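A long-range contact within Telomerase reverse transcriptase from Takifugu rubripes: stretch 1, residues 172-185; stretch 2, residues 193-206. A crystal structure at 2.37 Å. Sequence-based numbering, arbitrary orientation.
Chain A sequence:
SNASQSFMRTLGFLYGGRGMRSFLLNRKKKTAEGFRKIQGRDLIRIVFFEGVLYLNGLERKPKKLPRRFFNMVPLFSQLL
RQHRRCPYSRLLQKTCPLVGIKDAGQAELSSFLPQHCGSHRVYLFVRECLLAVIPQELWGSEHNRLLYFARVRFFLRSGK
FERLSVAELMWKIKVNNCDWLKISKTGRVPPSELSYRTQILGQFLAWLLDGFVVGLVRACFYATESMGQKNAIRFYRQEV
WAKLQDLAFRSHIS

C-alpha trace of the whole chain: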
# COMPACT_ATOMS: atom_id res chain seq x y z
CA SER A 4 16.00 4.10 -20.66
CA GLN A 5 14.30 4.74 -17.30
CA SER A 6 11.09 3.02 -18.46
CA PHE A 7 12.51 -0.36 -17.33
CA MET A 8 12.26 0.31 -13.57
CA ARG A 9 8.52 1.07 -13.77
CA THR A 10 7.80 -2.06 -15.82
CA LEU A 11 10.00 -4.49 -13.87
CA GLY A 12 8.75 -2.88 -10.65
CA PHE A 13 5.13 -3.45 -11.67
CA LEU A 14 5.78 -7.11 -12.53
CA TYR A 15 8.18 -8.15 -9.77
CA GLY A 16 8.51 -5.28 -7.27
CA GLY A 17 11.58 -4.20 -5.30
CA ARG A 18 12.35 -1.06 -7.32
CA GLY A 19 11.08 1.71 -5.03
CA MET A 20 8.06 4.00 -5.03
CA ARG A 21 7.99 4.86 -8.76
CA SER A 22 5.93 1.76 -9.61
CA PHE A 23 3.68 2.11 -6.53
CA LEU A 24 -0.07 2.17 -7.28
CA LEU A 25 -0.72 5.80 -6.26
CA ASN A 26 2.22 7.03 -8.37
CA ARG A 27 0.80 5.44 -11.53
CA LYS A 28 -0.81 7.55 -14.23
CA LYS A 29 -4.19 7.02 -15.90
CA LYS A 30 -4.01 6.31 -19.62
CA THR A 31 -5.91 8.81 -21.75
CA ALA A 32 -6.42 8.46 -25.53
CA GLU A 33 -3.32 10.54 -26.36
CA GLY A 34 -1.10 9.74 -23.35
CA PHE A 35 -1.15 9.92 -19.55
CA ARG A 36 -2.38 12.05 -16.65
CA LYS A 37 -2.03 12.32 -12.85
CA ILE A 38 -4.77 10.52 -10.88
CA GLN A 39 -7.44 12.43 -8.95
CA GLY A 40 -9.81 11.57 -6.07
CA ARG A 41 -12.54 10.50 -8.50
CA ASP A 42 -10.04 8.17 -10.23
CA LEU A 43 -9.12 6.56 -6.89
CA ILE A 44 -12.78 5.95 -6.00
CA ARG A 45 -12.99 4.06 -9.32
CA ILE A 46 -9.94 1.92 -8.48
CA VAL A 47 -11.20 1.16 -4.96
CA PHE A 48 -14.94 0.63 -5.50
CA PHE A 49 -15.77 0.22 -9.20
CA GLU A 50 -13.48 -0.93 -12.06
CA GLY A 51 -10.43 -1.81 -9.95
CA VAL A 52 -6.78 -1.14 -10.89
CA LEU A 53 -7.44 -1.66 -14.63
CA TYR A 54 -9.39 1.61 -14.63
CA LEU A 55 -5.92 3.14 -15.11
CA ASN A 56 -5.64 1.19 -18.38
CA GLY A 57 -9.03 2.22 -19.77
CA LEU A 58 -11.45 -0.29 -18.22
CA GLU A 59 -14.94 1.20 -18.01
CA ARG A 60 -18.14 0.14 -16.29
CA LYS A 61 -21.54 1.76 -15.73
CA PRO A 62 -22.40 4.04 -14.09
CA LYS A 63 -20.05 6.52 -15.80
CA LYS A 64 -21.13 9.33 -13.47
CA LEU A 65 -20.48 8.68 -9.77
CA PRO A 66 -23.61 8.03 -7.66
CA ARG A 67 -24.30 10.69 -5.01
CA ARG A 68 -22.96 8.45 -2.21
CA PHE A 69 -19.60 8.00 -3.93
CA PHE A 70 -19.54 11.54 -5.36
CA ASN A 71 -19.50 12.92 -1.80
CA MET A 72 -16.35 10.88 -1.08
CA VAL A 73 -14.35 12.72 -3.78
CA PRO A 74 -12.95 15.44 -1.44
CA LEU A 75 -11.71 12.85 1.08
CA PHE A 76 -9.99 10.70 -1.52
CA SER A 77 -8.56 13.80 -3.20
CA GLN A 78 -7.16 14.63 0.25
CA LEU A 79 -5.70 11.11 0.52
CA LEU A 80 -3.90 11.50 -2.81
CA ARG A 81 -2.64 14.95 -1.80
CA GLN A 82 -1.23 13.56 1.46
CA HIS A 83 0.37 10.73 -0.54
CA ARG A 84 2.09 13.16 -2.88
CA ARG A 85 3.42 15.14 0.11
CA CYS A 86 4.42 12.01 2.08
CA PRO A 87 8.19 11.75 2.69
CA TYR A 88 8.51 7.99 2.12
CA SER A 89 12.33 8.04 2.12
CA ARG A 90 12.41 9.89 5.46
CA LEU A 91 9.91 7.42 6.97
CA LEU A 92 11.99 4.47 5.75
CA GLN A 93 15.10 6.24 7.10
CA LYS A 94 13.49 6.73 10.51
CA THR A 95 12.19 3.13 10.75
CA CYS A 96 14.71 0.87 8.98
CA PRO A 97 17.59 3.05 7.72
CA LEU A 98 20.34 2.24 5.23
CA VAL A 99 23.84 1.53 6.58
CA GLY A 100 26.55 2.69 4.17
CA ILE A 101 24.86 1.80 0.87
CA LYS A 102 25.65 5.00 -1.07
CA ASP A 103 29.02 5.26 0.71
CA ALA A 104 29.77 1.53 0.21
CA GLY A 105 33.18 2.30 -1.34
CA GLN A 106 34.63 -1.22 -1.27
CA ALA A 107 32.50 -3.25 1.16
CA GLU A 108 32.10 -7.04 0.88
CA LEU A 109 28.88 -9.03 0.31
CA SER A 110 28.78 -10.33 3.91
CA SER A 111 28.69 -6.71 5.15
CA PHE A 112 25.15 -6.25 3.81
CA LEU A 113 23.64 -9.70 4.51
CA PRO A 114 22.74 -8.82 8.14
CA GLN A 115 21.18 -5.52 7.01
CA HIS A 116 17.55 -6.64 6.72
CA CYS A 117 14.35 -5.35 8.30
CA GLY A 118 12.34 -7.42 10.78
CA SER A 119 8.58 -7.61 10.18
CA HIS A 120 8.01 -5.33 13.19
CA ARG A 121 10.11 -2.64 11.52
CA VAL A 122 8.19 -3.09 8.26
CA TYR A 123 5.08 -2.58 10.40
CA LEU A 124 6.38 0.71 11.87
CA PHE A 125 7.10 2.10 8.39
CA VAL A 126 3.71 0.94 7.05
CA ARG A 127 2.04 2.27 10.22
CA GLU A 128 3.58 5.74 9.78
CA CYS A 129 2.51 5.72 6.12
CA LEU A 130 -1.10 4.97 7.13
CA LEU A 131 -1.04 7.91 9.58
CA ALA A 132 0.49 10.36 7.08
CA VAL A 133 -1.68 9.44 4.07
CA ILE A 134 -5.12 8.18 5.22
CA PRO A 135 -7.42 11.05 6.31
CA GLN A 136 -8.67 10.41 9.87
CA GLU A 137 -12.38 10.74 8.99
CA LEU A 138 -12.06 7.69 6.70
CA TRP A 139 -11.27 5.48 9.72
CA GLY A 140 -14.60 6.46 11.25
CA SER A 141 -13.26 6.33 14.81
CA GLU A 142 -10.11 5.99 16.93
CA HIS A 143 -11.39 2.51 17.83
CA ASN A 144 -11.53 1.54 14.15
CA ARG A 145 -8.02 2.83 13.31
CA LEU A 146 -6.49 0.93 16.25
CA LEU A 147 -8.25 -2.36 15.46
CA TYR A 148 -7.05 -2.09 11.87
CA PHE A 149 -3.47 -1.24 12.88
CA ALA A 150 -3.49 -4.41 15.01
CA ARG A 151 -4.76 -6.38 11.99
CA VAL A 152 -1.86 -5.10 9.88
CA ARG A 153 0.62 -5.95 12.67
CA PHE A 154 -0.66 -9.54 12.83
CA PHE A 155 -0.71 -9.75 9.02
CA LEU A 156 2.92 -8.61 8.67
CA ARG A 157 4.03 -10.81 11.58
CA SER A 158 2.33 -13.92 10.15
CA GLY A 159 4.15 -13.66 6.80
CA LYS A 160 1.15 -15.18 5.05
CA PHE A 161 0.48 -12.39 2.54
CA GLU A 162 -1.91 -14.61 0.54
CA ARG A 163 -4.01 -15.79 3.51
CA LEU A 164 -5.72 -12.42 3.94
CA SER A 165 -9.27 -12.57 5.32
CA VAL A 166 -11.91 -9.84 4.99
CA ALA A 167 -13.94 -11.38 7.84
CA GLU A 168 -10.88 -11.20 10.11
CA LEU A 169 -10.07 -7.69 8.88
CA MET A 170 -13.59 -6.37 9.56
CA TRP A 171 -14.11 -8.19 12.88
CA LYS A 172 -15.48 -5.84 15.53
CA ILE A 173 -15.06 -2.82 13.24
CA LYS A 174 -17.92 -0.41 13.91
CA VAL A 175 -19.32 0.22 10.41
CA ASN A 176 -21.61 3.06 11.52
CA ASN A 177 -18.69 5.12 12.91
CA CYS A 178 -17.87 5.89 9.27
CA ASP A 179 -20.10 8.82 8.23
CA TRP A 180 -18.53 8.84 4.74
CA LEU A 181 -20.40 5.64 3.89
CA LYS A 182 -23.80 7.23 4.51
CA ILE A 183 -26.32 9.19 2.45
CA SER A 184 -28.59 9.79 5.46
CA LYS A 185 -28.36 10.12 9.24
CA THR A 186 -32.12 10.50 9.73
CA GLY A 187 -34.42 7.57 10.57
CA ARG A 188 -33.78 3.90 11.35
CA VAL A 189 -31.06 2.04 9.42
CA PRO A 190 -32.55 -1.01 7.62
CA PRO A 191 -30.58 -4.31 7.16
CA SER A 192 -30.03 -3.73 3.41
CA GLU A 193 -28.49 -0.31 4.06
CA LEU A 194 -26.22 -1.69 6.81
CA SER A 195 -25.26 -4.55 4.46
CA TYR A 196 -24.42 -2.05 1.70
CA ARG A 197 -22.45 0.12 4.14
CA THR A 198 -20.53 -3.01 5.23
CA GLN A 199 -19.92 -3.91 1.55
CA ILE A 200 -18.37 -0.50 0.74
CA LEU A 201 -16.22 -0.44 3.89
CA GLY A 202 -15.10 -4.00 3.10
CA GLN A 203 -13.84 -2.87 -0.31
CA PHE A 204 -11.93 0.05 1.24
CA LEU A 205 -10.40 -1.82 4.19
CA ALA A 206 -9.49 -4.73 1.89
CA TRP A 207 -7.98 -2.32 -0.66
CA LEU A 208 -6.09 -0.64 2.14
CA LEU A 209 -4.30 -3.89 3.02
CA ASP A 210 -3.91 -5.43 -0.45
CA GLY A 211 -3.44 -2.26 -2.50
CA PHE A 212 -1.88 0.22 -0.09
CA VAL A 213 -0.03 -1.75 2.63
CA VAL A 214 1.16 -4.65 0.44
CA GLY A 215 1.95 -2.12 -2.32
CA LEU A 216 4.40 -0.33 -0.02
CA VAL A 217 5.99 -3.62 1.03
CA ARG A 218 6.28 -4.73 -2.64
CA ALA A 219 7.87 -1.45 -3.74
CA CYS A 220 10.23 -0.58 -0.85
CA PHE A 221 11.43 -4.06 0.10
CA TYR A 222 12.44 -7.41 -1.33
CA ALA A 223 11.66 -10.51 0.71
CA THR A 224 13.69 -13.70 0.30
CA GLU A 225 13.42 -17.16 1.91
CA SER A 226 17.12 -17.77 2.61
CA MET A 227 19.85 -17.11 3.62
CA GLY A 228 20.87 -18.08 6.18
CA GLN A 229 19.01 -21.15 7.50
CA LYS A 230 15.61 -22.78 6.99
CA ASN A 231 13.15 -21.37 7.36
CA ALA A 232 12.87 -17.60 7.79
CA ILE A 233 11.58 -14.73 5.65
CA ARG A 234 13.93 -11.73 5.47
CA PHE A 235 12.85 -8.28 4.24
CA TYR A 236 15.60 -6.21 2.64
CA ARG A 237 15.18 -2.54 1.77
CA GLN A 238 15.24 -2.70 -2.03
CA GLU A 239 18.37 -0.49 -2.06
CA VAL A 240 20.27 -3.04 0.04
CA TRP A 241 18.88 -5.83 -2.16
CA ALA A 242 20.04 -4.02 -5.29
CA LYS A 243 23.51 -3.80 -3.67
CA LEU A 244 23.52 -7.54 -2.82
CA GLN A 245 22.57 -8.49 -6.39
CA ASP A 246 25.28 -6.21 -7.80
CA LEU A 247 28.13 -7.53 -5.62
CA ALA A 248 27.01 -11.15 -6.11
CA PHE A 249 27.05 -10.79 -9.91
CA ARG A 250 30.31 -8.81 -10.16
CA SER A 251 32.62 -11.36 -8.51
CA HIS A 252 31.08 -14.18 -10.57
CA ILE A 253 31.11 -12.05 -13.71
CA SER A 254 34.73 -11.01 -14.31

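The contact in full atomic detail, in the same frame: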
# COMPACT_ATOMS: atom_id res chain seq x y z
N LYS A 172 -15.27 -6.83 14.47
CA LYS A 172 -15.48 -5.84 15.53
C LYS A 172 -15.26 -4.39 15.09
O LYS A 172 -15.27 -3.48 15.93
CB LYS A 172 -14.66 -6.16 16.79
CG LYS A 172 -15.20 -7.32 17.61
CD LYS A 172 -14.34 -7.56 18.85
CE LYS A 172 -13.00 -8.17 18.50
NZ LYS A 172 -12.20 -8.49 19.72
N ILE A 173 -15.05 -4.17 13.80
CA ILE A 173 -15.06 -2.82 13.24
C ILE A 173 -16.48 -2.28 13.32
O ILE A 173 -17.44 -2.98 12.98
CB ILE A 173 -14.55 -2.79 11.77
CG1 ILE A 173 -13.05 -3.13 11.70
CG2 ILE A 173 -14.85 -1.45 11.10
CD1 ILE A 173 -12.10 -2.04 12.18
N LYS A 174 -16.62 -1.06 13.83
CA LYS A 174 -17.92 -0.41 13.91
C LYS A 174 -18.20 0.33 12.60
O LYS A 174 -17.70 1.43 12.38
CB LYS A 174 -17.98 0.55 15.10
CG LYS A 174 -17.87 -0.12 16.47
CD LYS A 174 -17.66 0.92 17.56
CE LYS A 174 -17.39 0.28 18.91
NZ LYS A 174 -18.64 -0.16 19.60
N VAL A 175 -18.99 -0.31 11.74
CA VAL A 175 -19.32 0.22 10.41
C VAL A 175 -19.93 1.62 10.48
O VAL A 175 -19.56 2.51 9.70
CB VAL A 175 -20.25 -0.74 9.64
CG1 VAL A 175 -20.66 -0.17 8.29
CG2 VAL A 175 -19.58 -2.10 9.44
N ASN A 176 -20.85 1.82 11.42
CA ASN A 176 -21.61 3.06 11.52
C ASN A 176 -20.82 4.27 12.04
O ASN A 176 -21.31 5.40 11.97
CB ASN A 176 -22.90 2.85 12.31
CG ASN A 176 -23.92 2.00 11.55
OD1 ASN A 176 -23.90 1.94 10.32
ND2 ASN A 176 -24.82 1.36 12.28
N ASN A 177 -19.61 4.04 12.55
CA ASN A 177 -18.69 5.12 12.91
C ASN A 177 -18.26 5.92 11.68
O ASN A 177 -17.93 7.10 11.79
CB ASN A 177 -17.44 4.57 13.61
CG ASN A 177 -17.72 4.12 15.03
OD1 ASN A 177 -18.82 4.26 15.55
ND2 ASN A 177 -16.70 3.56 15.68
N CYS A 178 -18.28 5.27 10.52
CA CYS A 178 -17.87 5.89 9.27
C CYS A 178 -19.04 6.63 8.62
O CYS A 178 -19.89 6.02 7.97
CB CYS A 178 -17.32 4.84 8.31
SG CYS A 178 -16.12 3.71 9.05
N ASP A 179 -19.07 7.95 8.81
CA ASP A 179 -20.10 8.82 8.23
C ASP A 179 -20.01 8.86 6.70
O ASP A 179 -21.03 9.01 6.02
CB ASP A 179 -19.98 10.24 8.78
CG ASP A 179 -20.63 10.41 10.15
OD1 ASP A 179 -20.89 9.41 10.85
OD2 ASP A 179 -20.88 11.57 10.54
N TRP A 180 -18.79 8.72 6.18
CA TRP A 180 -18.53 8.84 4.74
C TRP A 180 -19.17 7.76 3.91
O TRP A 180 -19.19 7.86 2.68
CB TRP A 180 -17.03 8.91 4.48
CG TRP A 180 -16.28 7.64 4.79
CD1 TRP A 180 -15.73 7.24 6.01
CD2 TRP A 180 -15.96 6.54 3.86
NE1 TRP A 180 -15.12 6.02 5.90
CE2 TRP A 180 -15.21 5.55 4.64
CE3 TRP A 180 -16.20 6.30 2.51
CZ2 TRP A 180 -14.75 4.37 4.08
CZ3 TRP A 180 -15.72 5.10 1.95
CH2 TRP A 180 -15.01 4.17 2.72
N LEU A 181 -19.69 6.73 4.57
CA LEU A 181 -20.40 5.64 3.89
C LEU A 181 -21.87 5.98 3.66
O LEU A 181 -22.53 5.36 2.83
CB LEU A 181 -20.32 4.36 4.73
CG LEU A 181 -18.98 3.68 5.01
CD1 LEU A 181 -19.17 2.57 6.03
CD2 LEU A 181 -18.37 3.12 3.73
N LYS A 182 -22.36 6.97 4.40
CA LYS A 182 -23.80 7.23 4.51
C LYS A 182 -24.32 8.29 3.55
O LYS A 182 -23.60 9.21 3.17
CB LYS A 182 -24.14 7.65 5.95
CG LYS A 182 -23.59 6.74 7.03
CD LYS A 182 -23.76 7.37 8.41
CE LYS A 182 -23.16 6.49 9.49
NZ LYS A 182 -23.00 7.22 10.78
N ILE A 183 -25.59 8.15 3.17
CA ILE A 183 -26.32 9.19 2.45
C ILE A 183 -27.38 9.85 3.34
O ILE A 183 -28.03 10.82 2.93
CB ILE A 183 -26.99 8.67 1.15
CG1 ILE A 183 -27.50 7.23 1.31
CG2 ILE A 183 -26.02 8.78 -0.02
CD1 ILE A 183 -28.93 7.13 1.81
N SER A 184 -27.56 9.31 4.54
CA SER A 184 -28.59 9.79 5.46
C SER A 184 -28.27 9.42 6.90
O SER A 184 -27.84 8.30 7.19
CB SER A 184 -29.95 9.20 5.07
OG SER A 184 -31.01 9.83 5.78
N LYS A 185 -28.48 10.37 7.81
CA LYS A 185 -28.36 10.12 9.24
C LYS A 185 -29.72 10.12 9.93
O LYS A 185 -29.81 9.85 11.13
CB LYS A 185 -27.42 11.13 9.90
CG LYS A 185 -26.02 10.59 10.17
CD LYS A 185 -25.18 11.60 10.93
CE LYS A 185 -24.08 10.92 11.73
NZ LYS A 185 -24.60 10.26 12.96
N GLU A 193 -29.37 -1.48 4.01
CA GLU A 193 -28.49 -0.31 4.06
C GLU A 193 -27.22 -0.61 4.85
O GLU A 193 -26.12 -0.26 4.42
CB GLU A 193 -29.23 0.90 4.64
CG GLU A 193 -28.38 2.15 4.84
CD GLU A 193 -27.83 2.74 3.54
OE1 GLU A 193 -28.24 2.30 2.44
OE2 GLU A 193 -26.99 3.65 3.62
N LEU A 194 -27.37 -1.27 6.00
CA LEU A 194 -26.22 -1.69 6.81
C LEU A 194 -25.33 -2.65 6.02
O LEU A 194 -24.10 -2.52 6.06
CB LEU A 194 -26.68 -2.34 8.12
CG LEU A 194 -25.61 -2.88 9.08
CD1 LEU A 194 -24.61 -1.80 9.50
CD2 LEU A 194 -26.25 -3.52 10.30
N SER A 195 -25.95 -3.59 5.32
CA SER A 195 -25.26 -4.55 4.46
C SER A 195 -24.48 -3.86 3.34
O SER A 195 -23.36 -4.27 3.00
CB SER A 195 -26.27 -5.55 3.87
OG SER A 195 -25.70 -6.30 2.81
N TYR A 196 -25.06 -2.81 2.76
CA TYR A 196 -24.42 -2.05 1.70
C TYR A 196 -23.29 -1.17 2.24
O TYR A 196 -22.27 -0.99 1.58
CB TYR A 196 -25.45 -1.21 0.94
CG TYR A 196 -24.94 -0.59 -0.34
CD1 TYR A 196 -24.35 -1.38 -1.33
CD2 TYR A 196 -25.07 0.78 -0.57
CE1 TYR A 196 -23.88 -0.81 -2.51
CE2 TYR A 196 -24.61 1.35 -1.74
CZ TYR A 196 -24.01 0.56 -2.71
OH TYR A 196 -23.56 1.13 -3.87
N ARG A 197 -23.49 -0.62 3.44
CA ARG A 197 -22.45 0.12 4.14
C ARG A 197 -21.25 -0.78 4.48
O ARG A 197 -20.10 -0.37 4.31
CB ARG A 197 -23.02 0.81 5.39
CG ARG A 197 -23.30 2.30 5.18
CD ARG A 197 -24.69 2.74 5.63
NE ARG A 197 -24.78 3.06 7.06
CZ ARG A 197 -25.67 3.91 7.59
NH1 ARG A 197 -26.54 4.54 6.82
NH2 ARG A 197 -25.66 4.13 8.90
N THR A 198 -21.55 -2.00 4.93
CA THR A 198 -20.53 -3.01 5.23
C THR A 198 -19.76 -3.42 3.96
O THR A 198 -18.53 -3.58 3.99
CB THR A 198 -21.16 -4.26 5.88
OG1 THR A 198 -22.03 -3.86 6.95
CG2 THR A 198 -20.09 -5.19 6.44
N GLN A 199 -20.49 -3.57 2.86
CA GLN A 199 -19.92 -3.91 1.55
C GLN A 199 -18.89 -2.87 1.08
O GLN A 199 -17.79 -3.23 0.65
CB GLN A 199 -21.05 -4.07 0.53
CG GLN A 199 -20.62 -4.46 -0.88
CD GLN A 199 -21.80 -4.57 -1.83
OE1 GLN A 199 -22.70 -5.39 -1.63
NE2 GLN A 199 -21.79 -3.76 -2.89
N ILE A 200 -19.26 -1.59 1.16
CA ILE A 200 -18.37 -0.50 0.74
C ILE A 200 -17.12 -0.45 1.62
O ILE A 200 -16.00 -0.38 1.11
CB ILE A 200 -19.08 0.87 0.73
CG1 ILE A 200 -20.28 0.86 -0.22
CG2 ILE A 200 -18.12 1.97 0.31
CD1 ILE A 200 -21.27 1.98 0.02
N LEU A 201 -17.32 -0.49 2.94
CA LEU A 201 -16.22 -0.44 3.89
C LEU A 201 -15.29 -1.65 3.74
O LEU A 201 -14.07 -1.53 3.91
CB LEU A 201 -16.73 -0.34 5.33
CG LEU A 201 -15.68 -0.19 6.44
CD1 LEU A 201 -14.98 1.16 6.38
CD2 LEU A 201 -16.31 -0.40 7.80
N GLY A 202 -15.87 -2.81 3.42
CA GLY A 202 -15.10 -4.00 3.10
C GLY A 202 -14.13 -3.72 1.97
O GLY A 202 -12.93 -3.95 2.11
N GLN A 203 -14.66 -3.22 0.85
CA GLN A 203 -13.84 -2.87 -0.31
C GLN A 203 -12.67 -1.95 0.05
O GLN A 203 -11.55 -2.17 -0.41
CB GLN A 203 -14.69 -2.17 -1.37
CG GLN A 203 -15.54 -3.09 -2.23
CD GLN A 203 -16.44 -2.29 -3.16
OE1 GLN A 203 -17.31 -1.55 -2.72
NE2 GLN A 203 -16.23 -2.45 -4.47
N PHE A 204 -12.94 -0.94 0.87
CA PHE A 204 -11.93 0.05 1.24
C PHE A 204 -10.87 -0.55 2.17
O PHE A 204 -9.68 -0.44 1.90
CB PHE A 204 -12.58 1.29 1.86
CG PHE A 204 -11.60 2.24 2.49
CD1 PHE A 204 -10.78 3.04 1.71
CD2 PHE A 204 -11.49 2.33 3.88
CE1 PHE A 204 -9.87 3.92 2.29
CE2 PHE A 204 -10.59 3.21 4.46
CZ PHE A 204 -9.78 4.00 3.67
N LEU A 205 -11.31 -1.18 3.25
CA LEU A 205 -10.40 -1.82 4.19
C LEU A 205 -9.56 -2.91 3.52
O LEU A 205 -8.37 -3.04 3.79
CB LEU A 205 -11.17 -2.38 5.40
CG LEU A 205 -11.19 -1.56 6.71
CD1 LEU A 205 -11.37 -0.06 6.49
CD2 LEU A 205 -12.25 -2.07 7.67
N ALA A 206 -10.19 -3.68 2.63
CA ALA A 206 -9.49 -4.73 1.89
C ALA A 206 -8.50 -4.15 0.89
O ALA A 206 -7.40 -4.69 0.72
CB ALA A 206 -10.47 -5.66 1.20
O HOH W 1 -27.11 6.37 4.60

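Residues 193-206 are part of a longer helix, and residues 172-185 run alongside it as a loop broken by two short 3-10 segments, 175-177 and 179-181. Val175 CA lies 6.2 Å from Thr198 CA, and Leu181 CA lies 5.9 Å from Arg197 CA. Together the stretches bury 734 Å², and the three residues covered most are Arg197, Leu201 and Leu181.

Leu201 lies among apolar side chains, and its two methyl groups reach different neighbours. Its CD2 lies 3.8 Å from Ile173 CG2 and 4.0 Å from Val175 CG2, while its CD1 reaches Cys178 SG at 3.9 Å and Trp180 CZ2 at 4.0 Å. Trp180 also presents the edge of its six-membered ring to the face of Phe204, about one helical turn on from Leu201, the planes inclined at 74°.

Leu181 points toward the helix and packs against its backbone as well as its side chains: CD2 is 3.6 Å from Ile200 CG2, and CD1 is 3.5 Å from Arg197 O.

Arg197 combines both chemistries. Its aliphatic portion suits apolar neighbours, with CB 3.9 Å from Val175 CG1 and CG 3.7 Å from Leu181 CB. Its guanidinium donates from NH2 to Asn176 OD1 (3.1 Å), near the guanidinium plane, and Lys182 CG covers one face. A weak hydrogen bond, part of a salt bridge, from Arg197 NH1 to Glu193 OE2 (3.4 Å) helps balance the charge, while Lys182 NZ forms a salt bridge with Asp179 OD1 (3.0 Å).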